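Local coordinates for sulfur carrier protein ThiS adenylyltransferase (Escherichia coli, PDB 1ZUD) that adenylates the C-terminal glycine carboxylate of the sulfur carrier protein ThiS with ATP, a step in sulfur transfer for thiamin biosynthesis, at residues P145-S150 with G156-L161; S29-I34 with L45-A50. All blocks are in the same frame, centred on the assembly; numbering follows the deposited sequence.

Interaction 1: residues P145-S150 with G156-L161; sequences PLITAS and GQLMVL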
loop_
_atom_site.group_PDB
_atom_site.type_symbol
_atom_site.label_atom_id
_atom_site.label_comp_id
_atom_site.label_asym_id
_atom_site.label_seq_id
_atom_site.Cartn_x
_atom_site.Cartn_y
_atom_site.Cartn_z
ATOM N N PRO C 145 -2.673 21.906 2.938
ATOM C CA PRO C 145 -2.644 20.534 3.429
ATOM C C PRO C 145 -1.339 19.863 3.031
ATOM O O PRO C 145 -0.820 20.081 1.923
ATOM C CB PRO C 145 -3.850 19.868 2.734
ATOM C CG PRO C 145 -4.728 20.979 2.329
ATOM C CD PRO C 145 -3.871 22.187 2.105
ATOM N N LEU C 146 -0.825 19.021 3.911
ATOM C CA LEU C 146 0.429 18.323 3.664
ATOM C C LEU C 146 0.254 16.798 3.892
ATOM O O LEU C 146 -0.236 16.346 4.944
ATOM C CB LEU C 146 1.560 18.905 4.582
ATOM C CG LEU C 146 2.910 18.157 4.628
ATOM C CD1 LEU C 146 3.556 18.157 3.246
ATOM C CD2 LEU C 146 3.860 18.796 5.620
ATOM N N ILE C 147 0.614 16.003 2.887
ATOM C CA ILE C 147 0.518 14.547 3.025
ATOM C C ILE C 147 1.941 14.075 3.015
ATOM O O ILE C 147 2.651 14.193 2.017
ATOM C CB ILE C 147 -0.319 13.926 1.852
ATOM C CG1 ILE C 147 -1.742 14.497 1.904
ATOM C CG2 ILE C 147 -0.360 12.395 1.981
ATOM C CD1 ILE C 147 -2.629 14.225 0.654
ATOM N N THR C 148 2.372 13.490 4.116
ATOM C CA THR C 148 3.757 13.096 4.203
ATOM C C THR C 148 3.945 11.635 4.478
ATOM O O THR C 148 3.179 11.043 5.219
ATOM C CB THR C 148 4.511 13.944 5.348
ATOM O OG1 THR C 148 5.878 13.513 5.451
ATOM C CG2 THR C 148 3.834 13.728 6.737
ATOM N N ALA C 149 4.993 11.055 3.916
ATOM C CA ALA C 149 5.250 9.621 4.155
ATOM C C ALA C 149 6.739 9.340 4.105
ATOM O O ALA C 149 7.491 10.141 3.615
ATOM C CB ALA C 149 4.497 8.763 3.102
ATOM N N SER C 150 7.154 8.195 4.649
ATOM C CA SER C 150 8.545 7.818 4.649
ATOM C C SER C 150 8.595 6.280 4.678
ATOM O O SER C 150 7.582 5.584 4.971
ATOM C CB SER C 150 9.252 8.391 5.899
ATOM O OG SER C 150 8.587 7.934 7.067
ATOM N N GLY C 156 7.158 1.695 7.094
ATOM C CA GLY C 156 6.630 2.914 6.482
ATOM C C GLY C 156 5.843 3.737 7.496
ATOM O O GLY C 156 5.333 3.154 8.452
ATOM N N GLN C 157 5.785 5.060 7.292
ATOM C CA GLN C 157 5.042 5.994 8.138
ATOM C C GLN C 157 4.295 6.933 7.223
ATOM O O GLN C 157 4.841 7.372 6.230
ATOM C CB GLN C 157 6.009 6.808 9.043
ATOM C CG GLN C 157 6.883 5.876 9.915
ATOM C CD GLN C 157 7.843 6.611 10.902
ATOM O OE1 GLN C 157 8.186 7.766 10.689
ATOM N NE2 GLN C 157 8.291 5.905 11.945
ATOM N N LEU C 158 3.047 7.267 7.563
ATOM C CA LEU C 158 2.269 8.182 6.738
ATOM C C LEU C 158 1.325 9.057 7.644
ATOM O O LEU C 158 0.790 8.556 8.626
ATOM C CB LEU C 158 1.411 7.347 5.781
ATOM C CG LEU C 158 0.243 8.025 5.081
ATOM C CD1 LEU C 158 0.796 8.969 4.048
ATOM C CD2 LEU C 158 -0.653 6.951 4.410
ATOM N N MET C 159 1.145 10.334 7.300
ATOM C CA MET C 159 0.211 11.207 8.031
ATOM C C MET C 159 -0.347 12.220 7.071
ATOM O O MET C 159 0.397 12.737 6.199
ATOM C CB MET C 159 0.895 12.069 9.106
ATOM C CG MET C 159 1.981 11.495 9.865
ATOM S SD MET C 159 2.558 12.885 10.895
ATOM C CE MET C 159 4.167 12.999 10.287
ATOM N N VAL C 160 -1.624 12.558 7.257
ATOM C CA VAL C 160 -2.292 13.620 6.472
ATOM C C VAL C 160 -2.506 14.813 7.446
ATOM O O VAL C 160 -3.232 14.676 8.462
ATOM C CB VAL C 160 -3.654 13.188 5.940
ATOM C CG1 VAL C 160 -4.248 14.361 5.149
ATOM C CG2 VAL C 160 -3.505 11.917 5.010
ATOM N N LEU C 161 -1.863 15.946 7.178
ATOM C CA LEU C 161 -1.971 17.101 8.094
ATOM C C LEU C 161 -2.676 18.212 7.356
ATOM O O LEU C 161 -2.247 18.667 6.265
ATOM C CB LEU C 161 -0.591 17.568 8.527
ATOM C CG LEU C 161 0.375 16.517 8.982
ATOM C CD1 LEU C 161 1.802 17.088 8.951
ATOM C CD2 LEU C 161 -0.021 16.068 10.341
#

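Interaction 2: residues S29-I34 with L45-A50; sequences SQVLII and LYLAGA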
loop_
_atom_site.group_PDB
_atom_site.type_symbol
_atom_site.label_atom_id
_atom_site.label_comp_id
_atom_site.label_asym_id
_atom_site.label_seq_id
_atom_site.Cartn_x
_atom_site.Cartn_y
_atom_site.Cartn_z
ATOM N N SER C 29 -7.478 20.976 -9.878
ATOM C CA SER C 29 -6.532 21.096 -8.770
ATOM C C SER C 29 -5.078 21.144 -9.159
ATOM O O SER C 29 -4.678 20.777 -10.309
ATOM C CB SER C 29 -6.690 19.910 -7.850
ATOM O OG SER C 29 -8.020 19.777 -7.436
ATOM N N GLN C 30 -4.271 21.493 -8.158
ATOM C CA GLN C 30 -2.835 21.535 -8.338
ATOM C C GLN C 30 -2.133 20.827 -7.203
ATOM O O GLN C 30 -2.380 21.103 -6.009
ATOM C CB GLN C 30 -2.323 23.009 -8.474
ATOM C CG GLN C 30 -0.757 23.005 -8.626
ATOM C CD GLN C 30 -0.167 24.351 -9.013
ATOM O OE1 GLN C 30 -0.766 25.117 -9.792
ATOM N NE2 GLN C 30 1.011 24.638 -8.494
ATOM N N VAL C 31 -1.232 19.911 -7.541
ATOM C CA VAL C 31 -0.516 19.156 -6.492
ATOM C C VAL C 31 0.969 19.332 -6.661
ATOM O O VAL C 31 1.509 19.281 -7.796
ATOM C CB VAL C 31 -0.857 17.618 -6.548
ATOM C CG1 VAL C 31 0.088 16.803 -5.605
ATOM C CG2 VAL C 31 -2.297 17.378 -6.070
ATOM N N LEU C 32 1.638 19.609 -5.555
ATOM C CA LEU C 32 3.088 19.716 -5.587
ATOM C C LEU C 32 3.664 18.435 -4.962
ATOM O O LEU C 32 3.388 18.113 -3.780
ATOM C CB LEU C 32 3.596 20.952 -4.798
ATOM C CG LEU C 32 5.106 21.091 -4.502
ATOM C CD1 LEU C 32 5.968 21.291 -5.806
ATOM C CD2 LEU C 32 5.279 22.253 -3.546
ATOM N N ILE C 33 4.480 17.715 -5.753
ATOM C CA ILE C 33 5.157 16.509 -5.262
ATOM C C ILE C 33 6.645 16.880 -5.071
ATOM O O ILE C 33 7.376 17.209 -6.035
ATOM C CB ILE C 33 5.033 15.307 -6.261
ATOM C CG1 ILE C 33 3.526 14.978 -6.485
ATOM C CG2 ILE C 33 5.818 14.058 -5.685
ATOM C CD1 ILE C 33 3.242 13.978 -7.681
ATOM N N ILE C 34 7.097 16.867 -3.826
ATOM C CA ILE C 34 8.496 17.194 -3.560
ATOM C C ILE C 34 9.270 15.894 -3.315
ATOM O O ILE C 34 9.065 15.239 -2.313
ATOM C CB ILE C 34 8.594 18.113 -2.351
ATOM C CG1 ILE C 34 7.671 19.323 -2.580
ATOM C CG2 ILE C 34 10.012 18.633 -2.219
ATOM C CD1 ILE C 34 7.584 20.217 -1.323
ATOM N N LEU C 45 2.620 8.932 -10.764
ATOM C CA LEU C 45 1.997 8.086 -11.791
ATOM C C LEU C 45 0.497 8.006 -11.519
ATOM O O LEU C 45 -0.303 8.172 -12.417
ATOM C CB LEU C 45 2.586 6.653 -11.772
ATOM C CG LEU C 45 3.820 6.500 -12.679
ATOM C CD1 LEU C 45 4.680 5.313 -12.214
ATOM C CD2 LEU C 45 3.369 6.404 -14.162
ATOM N N TYR C 46 0.122 7.710 -10.279
ATOM C CA TYR C 46 -1.314 7.577 -9.952
ATOM C C TYR C 46 -2.070 8.879 -10.011
ATOM O O TYR C 46 -3.264 8.913 -10.385
ATOM C CB TYR C 46 -1.510 6.922 -8.566
ATOM C CG TYR C 46 -1.280 5.434 -8.630
ATOM C CD1 TYR C 46 -0.078 4.879 -8.152
ATOM C CD2 TYR C 46 -2.196 4.605 -9.281
ATOM C CE1 TYR C 46 0.220 3.537 -8.344
ATOM C CE2 TYR C 46 -1.930 3.223 -9.455
ATOM C CZ TYR C 46 -0.706 2.708 -8.980
ATOM O OH TYR C 46 -0.431 1.371 -9.105
ATOM N N LEU C 47 -1.420 9.950 -9.584
ATOM C CA LEU C 47 -2.067 11.282 -9.611
ATOM C C LEU C 47 -2.246 11.688 -11.089
ATOM O O LEU C 47 -3.286 12.247 -11.478
ATOM C CB LEU C 47 -1.210 12.269 -8.820
ATOM C CG LEU C 47 -1.717 12.669 -7.400
ATOM C CD1 LEU C 47 -2.954 11.894 -6.915
ATOM C CD2 LEU C 47 -0.562 12.567 -6.447
ATOM N N ALA C 48 -1.240 11.416 -11.917
ATOM C CA ALA C 48 -1.402 11.714 -13.357
ATOM C C ALA C 48 -2.550 10.871 -13.949
ATOM O O ALA C 48 -3.390 11.374 -14.727
ATOM C CB ALA C 48 -0.120 11.403 -14.117
ATOM N N GLY C 49 -2.577 9.586 -13.600
ATOM C CA GLY C 49 -3.613 8.735 -14.143
ATOM C C GLY C 49 -4.971 9.182 -13.670
ATOM O O GLY C 49 -5.947 9.034 -14.415
ATOM N N ALA C 50 -5.045 9.719 -12.450
ATOM C CA ALA C 50 -6.304 10.187 -11.858
ATOM C C ALA C 50 -6.883 11.493 -12.447
ATOM O O ALA C 50 -8.039 11.873 -12.150
ATOM C CB ALA C 50 -6.114 10.400 -10.308
#

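Interaction 1: residues P145-S150 with G156-L161
Leu-158 leans its CD1 methyl across to the neighbouring strand. CG stands anti to the backbone N (chi1 164°), which brings Leu-158 CD1 to 3.8 Å from Ala-149 CB, with Ile-147 CG2 a more distant neighbour at 4.2 Å; the same methyl rests against the Thr-148 carbonyl oxygen. Beside it Ile-147 and Val-160 run out side by side in the same direction, their CG1 atoms touching along their flanks. Helix 191-210 closes this face, with Met-197 against Leu-158 and Glu-204 against Val-160.

On the other face Met-159 packs alongside Thr-148. A bend at its last torsion (chi3 -118°) folds the methyl back, bringing Met-159 CE to 3.6 Å from Thr-148 CG2. The threonine hydroxyl, on the other branch, is hydrogen-bonded to Asp-124. Toward the hairpin's open end, Leu-146 CD2 and Leu-161 CD1 meet more loosely at 4.3 Å.

This is an antiparallel beta hairpin of strands 146-152 and 155-161, the step at which the parallel, Rossmann-like part of the sheet gives way to its antiparallel strands. Three hydrogen-bonded pairs hold it. Leu-146 N to Leu-161 O and Leu-161 N to Leu-146 O are nearly straight, both 2.8 Å. Thr-148 and Met-159 also exchange two bonds, slightly longer and, from Met-159 N, more bent. At Ser-150 and Gln-157 the geometry is less regular: Gln-157 N approaches Ser-150 O from 36° above the carbonyl plane.

The same pair makes the polar edge. Ser-150 OG sits against the aliphatic Gln-157 CB at 3.4 Å. Both side chains bind backbone of the ThiS chain: Ser-150 OG bonds to its Ile-63 O, and the amide of the extended Gln-157 chain gives from NE2 to its Gln-61 O and receives at OE1 from its Ile-63 N.

Interaction 2: residues S29-I34 with L45-A50
Val-31 is the first residue of strand 30-34 to meet helix 40-50, turning its side chain toward Leu-47. Val-31 CG1 touches Leu-47 CD2 at 4.4 Å, a light van der Waals approach. Here the backbones come nearest, the CA atoms of Val-31 and Leu-47 8.6 Å apart, so that aliphatic side chains alone span the gap between strand and helix. Around this point Leu-55 of strand 54-58 and Leu-123 of strand 121-124 touch both Val-31 and Leu-47.

Leu-32, next along, faces the opposite side of the sheet, where it packs on Ala-115 and Val-116 of helix 109-118.

Ile-33 returns to the Leu-47 side. Its chain is extended beyond CG1 (chi2 169°), carrying Ile-33 CD1 out from the strand to 4.2 Å from Leu-47 CD2. Leu-47 CD2 thus meets both Ile-33 CD1 and Val-31 CG1, the three methyls forming a loose triangle. Leu-47 is modelled in two conformers, and the one described has torsions off the usual staggered values, so the exact placement of CD2, and with it both touches, is tentative.

Ile-34 again faces the other side, against Leu-112 of helix 109-118. After it the chain enters the glycine-rich run 35-40, which includes the ATP-binding Gly-38 and whose last glycine begins helix 40-50; strand, turn and helix open the beta-alpha-beta unit 30-58 of a Rossmann-type nucleotide-binding fold.

Overall arrangement
Both contacts are buried and reach the same mixed sheet, with centres about 15 Å apart and nearest atoms about 6 Å apart. Interaction 1 joins neighbouring strands within the sheet: six main-chain hydrogen bonds link them, and more than 500 Å² is buried, against about 97 Å² in interaction 2. Interaction 2 sets a helix on one face of the sheet and rests on a few aliphatic methyls. Strand 121-124 lies between strands 30-34 and 146-152 and touches both contacts, and helix 191-210 packs against each. Interaction 2 lies beside the glycine-rich turn of the ATP site, while the polar end of interaction 1 meets the ThiS chain.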